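Local coordinates for Serine/threonine-protein kinase/endoribonuclease IRE1 (Saccharomyces cerevisiae, PDB 2BE1) that senses unfolded proteins in the endoplasmic reticulum through its lumenal domain, the part modelled here, and then splices HAC1 precursor mRNA to launch the unfolded protein response, at residues Asp111-Thr116 with Leu177-Tyr182. Sequence-based numbering, arbitrary orientation.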
loop_
_atom_site.group_PDB
_atom_site.type_symbol
_atom_site.label_atom_id
_atom_site.label_comp_id
_atom_site.label_asym_id
_atom_site.label_seq_id
_atom_site.Cartn_x
_atom_site.Cartn_y
_atom_site.Cartn_z
ATOM N N ASP A 111 21.937 12.216 12.779
ATOM C CA ASP A 111 20.616 12.693 12.298
ATOM C C ASP A 111 19.482 11.667 12.213
ATOM O O ASP A 111 19.728 10.484 12.011
ATOM C CB ASP A 111 20.732 13.408 10.937
ATOM C CG ASP A 111 19.417 14.111 10.516
ATOM O OD1 ASP A 111 19.140 14.139 9.293
ATOM O OD2 ASP A 111 18.657 14.614 11.402
ATOM N N GLU A 112 18.243 12.160 12.324
ATOM C CA GLU A 112 17.048 11.349 12.132
ATOM C C GLU A 112 16.149 11.669 10.903
ATOM O O GLU A 112 15.817 12.823 10.633
ATOM C CB GLU A 112 16.238 11.361 13.410
ATOM C CG GLU A 112 16.082 12.697 14.001
ATOM C CD GLU A 112 14.881 12.727 14.877
ATOM O OE1 GLU A 112 13.766 12.655 14.363
ATOM O OE2 GLU A 112 15.025 12.793 16.096
ATOM N N LYS A 113 15.790 10.608 10.172
ATOM C CA LYS A 113 14.778 10.616 9.106
ATOM C C LYS A 113 13.439 9.925 9.537
ATOM O O LYS A 113 13.381 9.149 10.510
ATOM C CB LYS A 113 15.327 9.927 7.840
ATOM C CG LYS A 113 16.293 10.727 7.009
ATOM C CD LYS A 113 17.725 10.351 7.359
ATOM C CE LYS A 113 18.778 11.385 6.899
ATOM N NZ LYS A 113 19.710 11.588 8.096
ATOM N N VAL A 114 12.372 10.230 8.799
ATOM C CA VAL A 114 11.091 9.519 8.896
ATOM C C VAL A 114 10.494 9.216 7.506
ATOM O O VAL A 114 10.319 10.123 6.690
ATOM C CB VAL A 114 10.079 10.255 9.844
ATOM C CG1 VAL A 114 9.797 11.635 9.410
ATOM C CG2 VAL A 114 8.783 9.538 9.875
ATOM N N TYR A 115 10.212 7.942 7.243
ATOM C CA TYR A 115 9.778 7.481 5.910
ATOM C C TYR A 115 8.301 7.198 5.891
ATOM O O TYR A 115 7.833 6.248 6.492
ATOM C CB TYR A 115 10.503 6.211 5.501
ATOM C CG TYR A 115 11.998 6.367 5.441
ATOM C CD1 TYR A 115 12.738 6.598 6.596
ATOM C CD2 TYR A 115 12.699 6.271 4.223
ATOM C CE1 TYR A 115 14.145 6.730 6.554
ATOM C CE2 TYR A 115 14.099 6.395 4.162
ATOM C CZ TYR A 115 14.807 6.619 5.349
ATOM O OH TYR A 115 16.170 6.751 5.392
ATOM N N THR A 116 7.560 8.053 5.219
ATOM C CA THR A 116 6.152 7.845 5.068
ATOM C C THR A 116 5.877 7.474 3.648
ATOM O O THR A 116 6.444 8.021 2.716
ATOM C CB THR A 116 5.347 9.058 5.400
ATOM O OG1 THR A 116 5.671 10.101 4.491
ATOM C CG2 THR A 116 5.689 9.488 6.713
ATOM N N LEU A 177 7.015 7.578 -2.153
ATOM C CA LEU A 177 7.786 7.543 -0.928
ATOM C C LEU A 177 8.192 8.964 -0.588
ATOM O O LEU A 177 8.572 9.728 -1.476
ATOM C CB LEU A 177 9.025 6.710 -1.158
ATOM C CG LEU A 177 9.796 6.678 0.120
ATOM C CD1 LEU A 177 9.493 5.369 0.810
ATOM C CD2 LEU A 177 11.239 6.789 -0.291
ATOM N N GLY A 178 8.106 9.324 0.681
ATOM C CA GLY A 178 8.402 10.674 1.077
ATOM C C GLY A 178 9.361 10.517 2.202
ATOM O O GLY A 178 8.991 9.976 3.208
ATOM N N ILE A 179 10.603 10.955 2.051
ATOM C CA ILE A 179 11.507 10.918 3.201
ATOM C C ILE A 179 11.834 12.296 3.783
ATOM O O ILE A 179 12.200 13.204 3.052
ATOM C CB ILE A 179 12.705 10.039 2.964
ATOM C CG1 ILE A 179 13.876 10.584 3.725
ATOM C CG2 ILE A 179 13.009 9.945 1.508
ATOM C CD1 ILE A 179 14.839 9.559 4.063
ATOM N N HIS A 180 11.618 12.426 5.107
ATOM C CA HIS A 180 11.640 13.714 5.853
ATOM C C HIS A 180 12.671 13.794 6.920
ATOM O O HIS A 180 12.455 13.415 8.039
ATOM C CB HIS A 180 10.283 14.081 6.441
ATOM C CG HIS A 180 9.231 14.297 5.396
ATOM N ND1 HIS A 180 9.531 14.749 4.113
ATOM C CD2 HIS A 180 7.883 14.112 5.429
ATOM C CE1 HIS A 180 8.412 14.840 3.408
ATOM N NE2 HIS A 180 7.398 14.457 4.183
ATOM N N SER A 181 13.811 14.315 6.525
ATOM C CA SER A 181 14.973 14.387 7.369
ATOM C C SER A 181 14.930 15.745 8.044
ATOM O O SER A 181 14.615 16.745 7.405
ATOM C CB SER A 181 16.223 14.232 6.493
ATOM O OG SER A 181 17.412 14.125 7.260
ATOM N N TYR A 182 15.245 15.774 9.334
ATOM C CA TYR A 182 15.031 16.968 10.161
ATOM C C TYR A 182 16.093 18.019 10.059
ATOM O O TYR A 182 15.840 19.180 10.362
ATOM C CB TYR A 182 14.897 16.594 11.612
ATOM C CG TYR A 182 13.568 15.960 11.910
ATOM C CD1 TYR A 182 13.344 14.603 11.631
ATOM C CD2 TYR A 182 12.522 16.712 12.471
ATOM C CE1 TYR A 182 12.128 14.010 11.908
ATOM C CE2 TYR A 182 11.304 16.126 12.763
ATOM C CZ TYR A 182 11.121 14.772 12.475
ATOM O OH TYR A 182 9.926 14.159 12.756
#
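Tyr182 brings the edge of its ring to Glu112, whose backbone O lies near the ring plane, 3.2 Å from Tyr182 CD1. The ring and the Glu112 carboxylate are turned 72° apart, with Glu112 OE1 3.2 Å from Tyr182 CE1; that oxygen takes its hydrogen bond from His95. Val114 comes next: its CG1, set between backbone N and carbonyl carbon (chi1 58°), reaches CB of His180 at 3.9 Å and approaches the Tyr182 ring obliquely. On the other side of the sheet, CD1 of Ile179 sits over a face of the Tyr115 ring. Lys113 passes there too, its CG 3.5 Å from both Ile179 CD1 and Ser181 CB and its NZ in a 2.9 Å salt bridge with Asp111 OD1. An alanine in place of Lys113 would probably leave that carboxylate without its positive mate, close to the like charge of Asp183, and lose the CG packing on Ile179 and Ser181. The two segments run antiparallel, joined by five backbone hydrogen bonds. Val114, His180 and Tyr182 also meet the second subunit, whose Phe137 touches both rings, so this mixed side serves the dimer, while the side with Lys113 and Asp111 carries a salt bridge.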